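Local coordinates for protein acetoacetate decarboxylase (Sphingomonas wittichii, PDB 5UPB) that belongs to the acetoacetate decarboxylase family and probably works as a lyase-type enzyme on small oxo-acid substrates, at residues 29-34 with 172-177; 100-105 with 230-235. All coordinates share one frame; numbering follows the deposited sequence.

Contact 1 (29-34 with 172-177)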
loop_
_atom_site.group_PDB
_atom_site.type_symbol
_atom_site.label_atom_id
_atom_site.label_comp_id
_atom_site.label_asym_id
_atom_site.label_seq_id
_atom_site.Cartn_x
_atom_site.Cartn_y
_atom_site.Cartn_z
ATOM N N THR A 29 -14.070 19.650 -1.745
ATOM C CA THR A 29 -13.513 20.788 -1.034
ATOM C C THR A 29 -14.456 21.286 0.053
ATOM O O THR A 29 -15.665 21.447 -0.176
ATOM C CB THR A 29 -13.198 21.916 -2.023
ATOM O OG1 THR A 29 -12.260 21.428 -2.993
ATOM C CG2 THR A 29 -12.614 23.130 -1.318
ATOM N N VAL A 30 -13.879 21.553 1.231
ATOM C CA VAL A 30 -14.575 22.182 2.336
ATOM C C VAL A 30 -13.830 23.457 2.702
ATOM O O VAL A 30 -12.614 23.442 2.947
ATOM C CB VAL A 30 -14.702 21.251 3.538
ATOM C CG1 VAL A 30 -15.315 22.017 4.719
ATOM C CG2 VAL A 30 -15.535 20.055 3.151
ATOM N N TYR A 31 -14.559 24.554 2.721
ATOM C CA TYR A 31 -14.019 25.826 3.147
ATOM C C TYR A 31 -14.251 26.029 4.640
ATOM O O TYR A 31 -15.282 25.627 5.189
ATOM C CB TYR A 31 -14.666 26.954 2.352
ATOM C CG TYR A 31 -14.328 26.852 0.895
ATOM C CD1 TYR A 31 -13.048 27.169 0.433
ATOM C CD2 TYR A 31 -15.294 26.467 -0.039
ATOM C CE1 TYR A 31 -12.725 27.060 -0.921
ATOM C CE2 TYR A 31 -14.977 26.363 -1.391
ATOM C CZ TYR A 31 -13.699 26.680 -1.827
ATOM O OH TYR A 31 -13.396 26.596 -3.166
ATOM N N LEU A 32 -13.249 26.605 5.282
ATOM C CA LEU A 32 -13.186 26.797 6.722
ATOM C C LEU A 32 -12.653 28.185 7.024
ATOM O O LEU A 32 -11.955 28.799 6.209
ATOM C CB LEU A 32 -12.216 25.820 7.407
ATOM C CG LEU A 32 -12.246 24.365 7.033
ATOM C CD1 LEU A 32 -11.036 23.755 7.672
ATOM C CD2 LEU A 32 -13.527 23.763 7.541
ATOM N N ARG A 33 -12.870 28.616 8.261
ATOM C CA ARG A 33 -12.227 29.811 8.796
ATOM C C ARG A 33 -11.602 29.428 10.126
ATOM O O ARG A 33 -12.274 28.841 10.976
ATOM C CB ARG A 33 -13.200 30.975 8.973
ATOM C CG ARG A 33 -12.509 32.287 9.402
ATOM C CD ARG A 33 -13.474 33.473 9.437
ATOM N NE ARG A 33 -14.165 33.655 8.154
ATOM C CZ ARG A 33 -15.485 33.592 7.971
ATOM N NH1 ARG A 33 -16.314 33.370 8.989
ATOM N NH2 ARG A 33 -15.981 33.766 6.753
ATOM N N CYS A 34 -10.306 29.666 10.258
ATOM C CA CYS A 34 -9.581 29.475 11.504
ATOM C C CYS A 34 -9.105 30.826 12.002
ATOM O O CYS A 34 -9.294 31.866 11.352
ATOM C CB CYS A 34 -8.380 28.527 11.327
ATOM S SG CYS A 34 -8.786 26.898 10.738
ATOM N N GLY A 172 -19.560 30.716 -8.434
ATOM C CA GLY A 172 -19.876 31.409 -7.190
ATOM C C GLY A 172 -19.604 30.604 -5.934
ATOM O O GLY A 172 -19.523 31.173 -4.842
ATOM N N ASP A 173 -19.648 29.275 -6.035
ATOM C CA ASP A 173 -19.453 28.386 -4.901
ATOM C C ASP A 173 -17.988 28.055 -4.642
ATOM O O ASP A 173 -17.691 27.363 -3.665
ATOM C CB ASP A 173 -20.276 27.118 -5.111
ATOM C CG ASP A 173 -21.769 27.424 -5.228
ATOM O OD1 ASP A 173 -22.298 28.093 -4.308
ATOM O OD2 ASP A 173 -22.417 26.964 -6.199
ATOM N N LEU A 174 -17.070 28.524 -5.488
ATOM C CA LEU A 174 -15.643 28.347 -5.285
ATOM C C LEU A 174 -15.062 29.628 -4.721
ATOM O O LEU A 174 -15.517 30.723 -5.031
ATOM C CB LEU A 174 -14.948 28.015 -6.597
ATOM C CG LEU A 174 -15.625 26.887 -7.382
ATOM C CD1 LEU A 174 -14.923 26.624 -8.701
ATOM C CD2 LEU A 174 -15.663 25.628 -6.547
ATOM N N ARG A 175 -14.047 29.494 -3.888
ATOM C CA ARG A 175 -13.340 30.665 -3.382
ATOM C C ARG A 175 -11.985 30.774 -4.071
ATOM O O ARG A 175 -10.932 30.453 -3.517
ATOM C CB ARG A 175 -13.235 30.612 -1.861
ATOM C CG ARG A 175 -14.567 30.768 -1.098
ATOM C CD ARG A 175 -15.582 29.675 -1.277
ATOM N NE ARG A 175 -16.724 29.891 -0.383
ATOM C CZ ARG A 175 -17.927 29.330 -0.506
ATOM N NH1 ARG A 175 -18.204 28.476 -1.489
ATOM N NH2 ARG A 175 -18.862 29.616 0.386
ATOM N N SER A 176 -12.044 31.269 -5.299
ATOM C CA SER A 176 -10.899 31.328 -6.192
ATOM C C SER A 176 -9.963 32.471 -5.826
ATOM O O SER A 176 -10.384 33.631 -5.693
ATOM C CB SER A 176 -11.377 31.494 -7.631
ATOM O OG SER A 176 -12.000 32.761 -7.798
ATOM N N ARG A 177 -8.681 32.139 -5.707
ATOM C CA ARG A 177 -7.626 33.106 -5.504
ATOM C C ARG A 177 -6.583 32.756 -6.553
ATOM O O ARG A 177 -6.076 31.622 -6.554
ATOM C CB ARG A 177 -7.093 33.029 -4.058
ATOM C CG ARG A 177 -8.208 33.311 -3.024
ATOM C CD ARG A 177 -7.825 33.106 -1.560
ATOM N NE ARG A 177 -6.914 34.144 -1.083
ATOM C CZ ARG A 177 -7.268 35.342 -0.618
ATOM N NH1 ARG A 177 -8.542 35.729 -0.554
ATOM N NH2 ARG A 177 -6.319 36.167 -0.215
HETATM O O HOH W 1 -10.573 27.533 -3.979
#
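Tyr-31 reaches from its strand to the loop 172-177, a worked example of one aromatic side chain tying a loop to a strand by both its face and its hydroxyl. The loop first meets it at Asp-173, whose backbone O lies 3.7 Å from Tyr-31 CE2, while the carboxylate of this aspartate turns off to a salt bridge with Arg-167. Leu-174 follows: its CA comes within 3.6 Å of Tyr-31 OH, and its side chain runs on to Val-209 and Ile-212 of strand 206-221. At Arg-175 the hold becomes directional. Its backbone N donates to Tyr-31 OH over 3.1 Å in a nearly straight bond (172°). Strand 21-34, which presents the tyrosine, runs antiparallel to both neighbours, 53-65 and 235-249, among the antiparallel strands of the acetoacetate decarboxylase fold; the loop lies on the face of these strands from which Tyr-31 projects. The arginine side chain bends at its second torsion (chi2 66°), which folds CD over the middle of the phenol ring, 3.4 Å from the centroid, in a CH-pi contact. Beyond CD, the guanidinium, poorly ordered, runs out past the CD2 rim on the same side, tilted 28° from the ring, with Tyr-31 CD2 over its face. Thr-29 CG2 packs on the opposite face, 3.7 Å above the plane and toward the rim. A phenylalanine in place of Tyr-31 would keep the stacking surface but would probably strand the Arg-175 N-H without its acceptor and cost the loop its directional hold. Arg-175 O accepts from a water 3.0 Å away, which also hydrogen-bonds Tyr-31 OH at the ring edge, and a second bond joins this carbonyl to Tyr-98.

Contact 2 (100-105 with 230-235)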
loop_
_atom_site.group_PDB
_atom_site.type_symbol
_atom_site.label_atom_id
_atom_site.label_comp_id
_atom_site.label_asym_id
_atom_site.label_seq_id
_atom_site.Cartn_x
_atom_site.Cartn_y
_atom_site.Cartn_z
ATOM N N PRO A 100 -0.505 26.222 0.227
ATOM C CA PRO A 100 -0.916 24.859 0.640
ATOM C C PRO A 100 0.045 24.276 1.684
ATOM O O PRO A 100 0.932 23.480 1.397
ATOM C CB PRO A 100 -0.906 24.095 -0.687
ATOM C CG PRO A 100 0.202 24.760 -1.459
ATOM C CD PRO A 100 0.249 26.212 -1.035
ATOM N N ALA A 101 -0.197 24.651 2.943
ATOM C CA ALA A 101 0.736 24.354 4.043
ATOM C C ALA A 101 0.969 22.863 4.214
ATOM O O ALA A 101 2.110 22.425 4.360
ATOM C CB ALA A 101 0.194 24.931 5.348
ATOM N N PHE A 102 -0.106 22.080 4.308
ATOM C CA PHE A 102 -0.009 20.641 4.521
ATOM C C PHE A 102 -0.666 19.931 3.342
ATOM O O PHE A 102 -1.878 20.064 3.145
ATOM C CB PHE A 102 -0.710 20.199 5.811
ATOM C CG PHE A 102 -0.243 20.894 7.064
ATOM C CD1 PHE A 102 0.965 21.530 7.129
ATOM C CD2 PHE A 102 -1.050 20.888 8.178
ATOM C CE1 PHE A 102 1.366 22.157 8.293
ATOM C CE2 PHE A 102 -0.664 21.517 9.326
ATOM C CZ PHE A 102 0.552 22.148 9.377
ATOM N N VAL A 103 0.103 19.107 2.640
ATOM C CA VAL A 103 -0.364 18.321 1.505
ATOM C C VAL A 103 0.140 16.895 1.661
ATOM O O VAL A 103 1.313 16.678 1.993
ATOM C CB VAL A 103 0.142 18.909 0.178
ATOM C CG1 VAL A 103 -0.424 18.128 -1.032
ATOM C CG2 VAL A 103 -0.221 20.382 0.095
ATOM N N TRP A 104 -0.746 15.921 1.417
ATOM C CA TRP A 104 -0.396 14.503 1.375
ATOM C C TRP A 104 -0.829 13.957 0.017
ATOM O O TRP A 104 -1.946 14.232 -0.434
ATOM C CB TRP A 104 -1.064 13.703 2.522
ATOM C CG TRP A 104 -0.705 14.189 3.925
ATOM C CD1 TRP A 104 0.282 13.677 4.755
ATOM C CD2 TRP A 104 -1.315 15.269 4.653
ATOM N NE1 TRP A 104 0.295 14.369 5.944
ATOM C CE2 TRP A 104 -0.666 15.352 5.904
ATOM C CE3 TRP A 104 -2.348 16.168 4.370
ATOM C CZ2 TRP A 104 -1.010 16.294 6.865
ATOM C CZ3 TRP A 104 -2.699 17.107 5.338
ATOM C CH2 TRP A 104 -2.018 17.152 6.580
ATOM N N VAL A 105 0.070 13.217 -0.640
ATOM C CA VAL A 105 -0.149 12.675 -1.972
ATOM C C VAL A 105 0.284 11.218 -1.918
ATOM O O VAL A 105 1.040 10.804 -1.027
ATOM C CB VAL A 105 0.620 13.507 -3.052
ATOM C CG1 VAL A 105 2.147 13.371 -2.904
ATOM C CG2 VAL A 105 0.216 13.121 -4.452
ATOM N N GLU A 230 -3.540 20.215 14.597
ATOM C CA GLU A 230 -4.215 21.058 15.571
ATOM C C GLU A 230 -4.219 22.527 15.151
ATOM O O GLU A 230 -5.019 23.300 15.677
ATOM C CB GLU A 230 -3.560 20.889 16.950
ATOM C CG GLU A 230 -3.876 19.532 17.612
ATOM C CD GLU A 230 -3.078 18.336 17.022
ATOM O OE1 GLU A 230 -2.044 18.549 16.336
ATOM O OE2 GLU A 230 -3.496 17.173 17.246
ATOM N N CYS A 231 -3.307 22.950 14.273
ATOM C CA CYS A 231 -3.310 24.328 13.790
ATOM C C CYS A 231 -4.610 24.704 13.070
ATOM O O CYS A 231 -4.946 25.891 13.004
ATOM C CB CYS A 231 -2.113 24.542 12.872
ATOM S SG CYS A 231 -0.557 24.345 13.703
ATOM N N PHE A 232 -5.351 23.722 12.557
ATOM C CA PHE A 232 -6.602 23.944 11.845
ATOM C C PHE A 232 -7.812 23.540 12.677
ATOM O O PHE A 232 -8.930 23.526 12.170
ATOM C CB PHE A 232 -6.594 23.194 10.511
ATOM C CG PHE A 232 -5.625 23.765 9.495
ATOM C CD1 PHE A 232 -4.317 23.337 9.444
ATOM C CD2 PHE A 232 -6.044 24.705 8.570
ATOM C CE1 PHE A 232 -3.431 23.856 8.513
ATOM C CE2 PHE A 232 -5.166 25.230 7.638
ATOM C CZ PHE A 232 -3.857 24.802 7.608
ATOM N N ALA A 233 -7.616 23.250 13.956
ATOM C CA ALA A 233 -8.614 22.542 14.748
ATOM C C ALA A 233 -9.778 23.450 15.118
ATOM O O ALA A 233 -10.938 23.021 15.099
ATOM C CB ALA A 233 -7.974 21.964 16.018
ATOM N N ASP A 234 -9.501 24.687 15.499
ATOM C CA ASP A 234 -10.564 25.539 16.019
ATOM C C ASP A 234 -11.117 26.325 14.842
ATOM O O ASP A 234 -10.654 27.424 14.525
ATOM C CB ASP A 234 -10.029 26.445 17.118
ATOM C CG ASP A 234 -11.111 27.272 17.761
ATOM O OD1 ASP A 234 -12.180 26.707 18.063
ATOM O OD2 ASP A 234 -10.889 28.482 17.971
ATOM N N HIS A 235 -12.078 25.730 14.133
ATOM C CA HIS A 235 -12.511 26.318 12.877
ATOM C C HIS A 235 -14.022 26.480 12.862
ATOM O O HIS A 235 -14.762 25.867 13.634
ATOM C CB HIS A 235 -12.078 25.489 11.676
ATOM C CG HIS A 235 -12.554 24.079 11.728
ATOM N ND1 HIS A 235 -11.705 23.012 11.918
ATOM C CD2 HIS A 235 -13.803 23.562 11.648
ATOM C CE1 HIS A 235 -12.410 21.892 11.934
ATOM N NE2 HIS A 235 -13.686 22.199 11.777
#
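Phe-102 and Phe-232 meet as an offset edge-to-face aromatic pair, an instance of how two rings can join a strand corner to a 3-10 segment without any polar bond between them. Phe-102 sits at a classic beta bulge, where it and Ala-101 both face Leu-86 of the neighbouring strand and the chain turns a corner. Phe-232 is the last residue of a 3-10 segment that begins before 230 and leads toward strand 235-249.

The aromatic contact is narrow. CE1 of Phe-232 leads, 3.7 Å from Phe-102 CE2 and 3.8 Å from CD2 of the same ring. Seen from Phe-232, Phe-102 CE2 lies at the ring edge, close to its plane; the two planes stand 72° apart, with centroids separated by 5.6 Å. In Phe-232, CG lies anti to the carbonyl carbon (chi1 -69°), a setting that brings the ring toward the bulge.

Further apolar side chains pack against the pair. Leu-42 of helix 36-42 touches both rings, Leu-39 adds to the cover of Phe-232, and Ala-228 packs on Phe-102. Phe-6 of the second subunit stacks on the Phe-102 ring, so the cluster also belongs to a subunit interface.

No hydrogen bond links the two segments; within 230-235, Ala-233 N donates to Glu-230 O across 3.1 Å. The backbone O of Phe-232 is gripped by the imidazole of His-235: ND1 donates over 2.8 Å at 169°, with the oxygen in the plane of the histidine ring and ND1 in the carbonyl plane.

Centres of the two contacts lie 14 Å apart, and their segments alternate along the chain. They touch where Arg-33 and Cys-34 of strand 21-34 pass beside segment 230-235: Arg-33 O packs 3.4 Å from His-235 CB, and Cys-34 SG sits 3.7 Å from Phe-232 O. One residue further, Glu-236 takes a salt bridge from Arg-33, and strand 235-249 then pairs with Tyr-31 through Leu-238 and Ala-239. Strand 95-105 gives a second route: Tyr-98, bonded to Arg-175 O in contact 1, lies on the same broken strand as Phe-102. No other chain touches contact 1, whereas contact 2 meets the second subunit through Phe-102.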